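Local coordinates for Alpha/beta hydrolase fold protein (Chitinophaga pinensis, PDB 4PW0) that probably acts as a hydrolase of the alpha/beta hydrolase fold, using a serine nucleophile, though its substrate is not known, at residues A[19-28]-A[91-99]. Numbering follows the deposited sequence.
Sequences IEVNGTRYAY and DALEFITAL
Tyr26 meets helix 91-98 with both its hydroxyl and its ring. Its OH donates to Glu94 OE2 at 2.7 Å, reaching the anti lone pair, and ring and carboxylate planes stand nearly perpendicular. Over one ring face sits Phe95 CB, 3.9 Å from the centroid and only 5° off the normal, a clear CH-pi contact; Thr24 CG2 lies against the opposite face, nearer the rim. In one of two modelled conformers of each residue, the other carboxylate oxygen, Glu94 OE1, accepts from Asn22 ND2 (3.1 Å) through its syn lone pair, the oxygen lying close to the amide plane. Glu94 CG lies between its backbone N and carbonyl carbon (chi1 78°) with the chain extended beyond, which carries the carboxylate to the type I' turn of the hairpin. A phenylalanine in place of Tyr26 would probably leave Glu94 OE2 without the tyrosine hydroxyl donor and its carboxylate less firmly fixed.

This hairpin, strands 17-21 and 24-31, lies at one edge of the alpha/beta hydrolase sheet, with 17-21 outermost within this chain, and helix 85-98 packs across it: the axes of strand 24-28 and segment 91-98 are inclined at 74°. The Phe95 ring runs obliquely between Tyr26 and Tyr28, with Ile19 CG2 at its edge, 3.8 Å from Phe95 CD1. Farther along, Leu99 CD2 approaches Tyr28 CZ (3.6 Å), while Val21 CG2 presses unusually tightly on Ala98 CB (3.4 Å).

In the second shell, one water hydrogen-bonds Glu94 OE2, Asn22 O and Thr24 OG1, tying the carboxylate to the turn; Phe69 stacks on Phe95 from the neighbouring strand.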
loop_
_atom_site.group_PDB
_atom_site.type_symbol
_atom_site.label_atom_id
_atom_site.label_comp_id
_atom_site.label_asym_id
_atom_site.label_seq_id
_atom_site.Cartn_x
_atom_site.Cartn_y
_atom_site.Cartn_z
ATOM N N ILE A 19 8.725 -7.977 34.274
ATOM C CA ILE A 19 7.488 -8.246 35.010
ATOM C C ILE A 19 7.307 -9.740 35.206
ATOM O O ILE A 19 7.468 -10.529 34.263
ATOM C CB ILE A 19 6.236 -7.589 34.397
ATOM C CG1 ILE A 19 5.015 -7.785 35.316
ATOM C CG2 ILE A 19 5.935 -8.122 32.995
ATOM C CD1 ILE A 19 3.840 -6.911 34.943
ATOM N N GLU A 20 7.026 -10.136 36.456
ATOM C CA GLU A 20 6.861 -11.534 36.811
ATOM C C GLU A 20 5.381 -11.883 36.706
ATOM O O GLU A 20 4.524 -11.183 37.289
ATOM C CB GLU A 20 7.390 -11.778 38.231
ATOM C CG GLU A 20 8.838 -11.322 38.472
ATOM C CD GLU A 20 9.873 -12.394 38.166
ATOM O OE1 GLU A 20 9.512 -13.587 38.134
ATOM O OE2 GLU A 20 11.063 -12.056 37.973
ATOM N N VAL A 21 5.078 -12.942 35.945
ATOM C CA VAL A 21 3.703 -13.338 35.610
ATOM C C VAL A 21 3.593 -14.866 35.648
ATOM O O VAL A 21 4.265 -15.540 34.871
ATOM C CB VAL A 21 3.388 -12.913 34.139
ATOM C CG1 VAL A 21 1.947 -13.198 33.801
ATOM C CG2 VAL A 21 3.673 -11.427 33.900
ATOM N N ASN A 22 2.823 -15.442 36.572
ATOM C CA ASN A 22 2.599 -16.894 36.553
ATOM C C ASN A 22 3.925 -17.677 36.469
ATOM O O ASN A 22 4.048 -18.646 35.691
ATOM C CB ASN A 22 1.669 -17.241 35.364
ATOM C CG ASN A 22 1.258 -18.707 35.309
ATOM O OD1 ASN A 22 1.130 -19.389 36.336
ATOM N ND2 ASN A 22 1.022 -19.197 34.087
ATOM N N GLY A 23 4.930 -17.243 37.238
ATOM C CA GLY A 23 6.221 -17.909 37.295
ATOM C C GLY A 23 7.229 -17.603 36.174
ATOM O O GLY A 23 8.264 -18.221 36.093
ATOM N N THR A 24 6.916 -16.669 35.293
ATOM C CA THR A 24 7.811 -16.307 34.189
ATOM C C THR A 24 8.165 -14.812 34.315
ATOM O O THR A 24 7.266 -13.960 34.531
ATOM C CB THR A 24 7.082 -16.552 32.835
ATOM O OG1 THR A 24 6.734 -17.946 32.713
ATOM C CG2 THR A 24 7.918 -16.093 31.666
ATOM N N ARG A 25 9.442 -14.497 34.115
ATOM C CA ARG A 25 9.916 -13.115 34.060
ATOM C C ARG A 25 9.917 -12.700 32.594
ATOM O O ARG A 25 10.649 -13.288 31.806
ATOM C CB ARG A 25 11.353 -12.997 34.582
ATOM C CG ARG A 25 12.041 -11.661 34.289
ATOM C CD ARG A 25 13.577 -11.714 34.140
ATOM N NE ARG A 25 14.087 -12.885 33.406
ATOM C CZ ARG A 25 15.327 -13.023 32.914
ATOM N NH1 ARG A 25 16.224 -12.029 32.963
ATOM N NH2 ARG A 25 15.657 -14.163 32.292
ATOM N N TYR A 26 9.070 -11.740 32.236
ATOM C CA TYR A 26 9.035 -11.158 30.875
ATOM C C TYR A 26 9.830 -9.871 30.832
ATOM O O TYR A 26 9.582 -8.958 31.640
ATOM C CB TYR A 26 7.607 -10.906 30.429
ATOM C CG TYR A 26 6.806 -12.153 30.160
ATOM C CD1 TYR A 26 6.793 -12.753 28.896
ATOM C CD2 TYR A 26 6.034 -12.728 31.148
ATOM C CE1 TYR A 26 6.060 -13.882 28.657
ATOM C CE2 TYR A 26 5.274 -13.870 30.905
ATOM C CZ TYR A 26 5.274 -14.441 29.647
ATOM O OH TYR A 26 4.589 -15.607 29.363
ATOM N N ALA A 27 10.755 -9.801 29.869
ATOM C CA ALA A 27 11.518 -8.617 29.584
ATOM C C ALA A 27 10.811 -7.787 28.487
ATOM O O ALA A 27 10.329 -8.325 27.480
ATOM C CB ALA A 27 12.926 -8.986 29.122
ATOM N N TYR A 28 10.764 -6.468 28.682
ATOM C CA TYR A 28 10.089 -5.601 27.750
ATOM C C TYR A 28 10.623 -4.195 27.830
ATOM O O TYR A 28 11.367 -3.837 28.763
ATOM C CB TYR A 28 8.580 -5.621 27.993
ATOM C CG TYR A 28 8.144 -4.909 29.261
ATOM C CD1 TYR A 28 8.204 -5.557 30.489
ATOM C CD2 TYR A 28 7.669 -3.605 29.232
ATOM C CE1 TYR A 28 7.773 -4.905 31.655
ATOM C CE2 TYR A 28 7.271 -2.952 30.381
ATOM C CZ TYR A 28 7.313 -3.630 31.581
ATOM O OH TYR A 28 6.910 -2.947 32.723
ATOM N N ASP A 91 0.761 -17.055 26.124
ATOM C CA ASP A 91 1.826 -16.463 26.931
ATOM C C ASP A 91 1.879 -14.944 26.762
ATOM O O ASP A 91 1.968 -14.165 27.723
ATOM C CB ASP A 91 3.183 -17.078 26.621
ATOM C CG ASP A 91 3.276 -18.579 26.995
ATOM O OD1 ASP A 91 2.444 -19.042 27.870
ATOM O OD2 ASP A 91 4.174 -19.287 26.468
ATOM N N ALA A 92 1.794 -14.482 25.514
ATOM C CA ALA A 92 1.775 -13.067 25.297
ATOM C C ALA A 92 0.612 -12.381 25.997
ATOM O O ALA A 92 0.743 -11.303 26.539
ATOM C CB ALA A 92 1.750 -12.730 23.797
ATOM N N LEU A 93 -0.552 -13.008 25.954
ATOM C CA LEU A 93 -1.717 -12.453 26.599
ATOM C C LEU A 93 -1.557 -12.359 28.117
ATOM O O LEU A 93 -1.975 -11.362 28.700
ATOM C CB LEU A 93 -2.948 -13.287 26.243
ATOM C CG LEU A 93 -3.548 -13.024 24.862
ATOM C CD1 LEU A 93 -4.528 -14.144 24.490
ATOM C CD2 LEU A 93 -4.208 -11.666 24.815
ATOM N N GLU A 94 -0.913 -13.345 28.739
ATOM C CA GLU A 94 -0.703 -13.266 30.202
ATOM C C GLU A 94 0.206 -12.067 30.515
ATOM O O GLU A 94 -0.007 -11.337 31.478
ATOM C CB GLU A 94 -0.206 -14.597 30.808
ATOM C CG GLU A 94 1.261 -14.962 30.633
ATOM C CD GLU A 94 1.732 -16.208 31.375
ATOM O OE1 GLU A 94 0.901 -16.874 32.045
ATOM O OE2 GLU A 94 2.942 -16.541 31.261
ATOM N N PHE A 95 1.204 -11.835 29.673
ATOM C CA PHE A 95 2.107 -10.711 29.820
ATOM C C PHE A 95 1.394 -9.389 29.666
ATOM O O PHE A 95 1.546 -8.498 30.506
ATOM C CB PHE A 95 3.270 -10.833 28.805
ATOM C CG PHE A 95 4.003 -9.554 28.554
ATOM C CD1 PHE A 95 4.796 -8.965 29.523
ATOM C CD2 PHE A 95 3.878 -8.907 27.321
ATOM C CE1 PHE A 95 5.427 -7.767 29.277
ATOM C CE2 PHE A 95 4.505 -7.715 27.083
ATOM C CZ PHE A 95 5.271 -7.125 28.070
ATOM N N ILE A 96 0.628 -9.234 28.592
ATOM C CA ILE A 96 -0.001 -7.962 28.275
ATOM C C ILE A 96 -1.028 -7.628 29.370
ATOM O O ILE A 96 -1.111 -6.491 29.844
ATOM C CB ILE A 96 -0.689 -8.051 26.909
ATOM C CG1 ILE A 96 0.353 -8.248 25.794
ATOM C CG2 ILE A 96 -1.523 -6.819 26.666
ATOM C CD1 ILE A 96 -0.265 -8.727 24.493
ATOM N N THR A 97 -1.781 -8.656 29.774
ATOM C CA THR A 97 -2.775 -8.436 30.812
ATOM C C THR A 97 -2.114 -8.118 32.168
ATOM O O THR A 97 -2.656 -7.270 32.909
ATOM C CB THR A 97 -3.782 -9.581 30.888
ATOM O OG1 THR A 97 -3.095 -10.823 31.039
ATOM C CG2 THR A 97 -4.626 -9.603 29.648
ATOM N N ALA A 98 -0.938 -8.686 32.455
ATOM C CA ALA A 98 -0.187 -8.353 33.686
ATOM C C ALA A 98 0.238 -6.893 33.725
ATOM O O ALA A 98 0.360 -6.310 34.805
ATOM C CB ALA A 98 0.998 -9.262 33.889
ATOM N N LEU A 99 0.468 -6.291 32.550
ATOM C CA LEU A 99 0.767 -4.856 32.479
ATOM C C LEU A 99 -0.470 -3.959 32.679
ATOM O O LEU A 99 -0.359 -2.730 32.732
ATOM C CB LEU A 99 1.414 -4.498 31.140
ATOM C CG LEU A 99 2.812 -5.020 30.858
ATOM C CD1 LEU A 99 3.182 -4.551 29.458
ATOM C CD2 LEU A 99 3.808 -4.508 31.881
HETATM O O HOH W 1 4.134 -18.223 32.860
#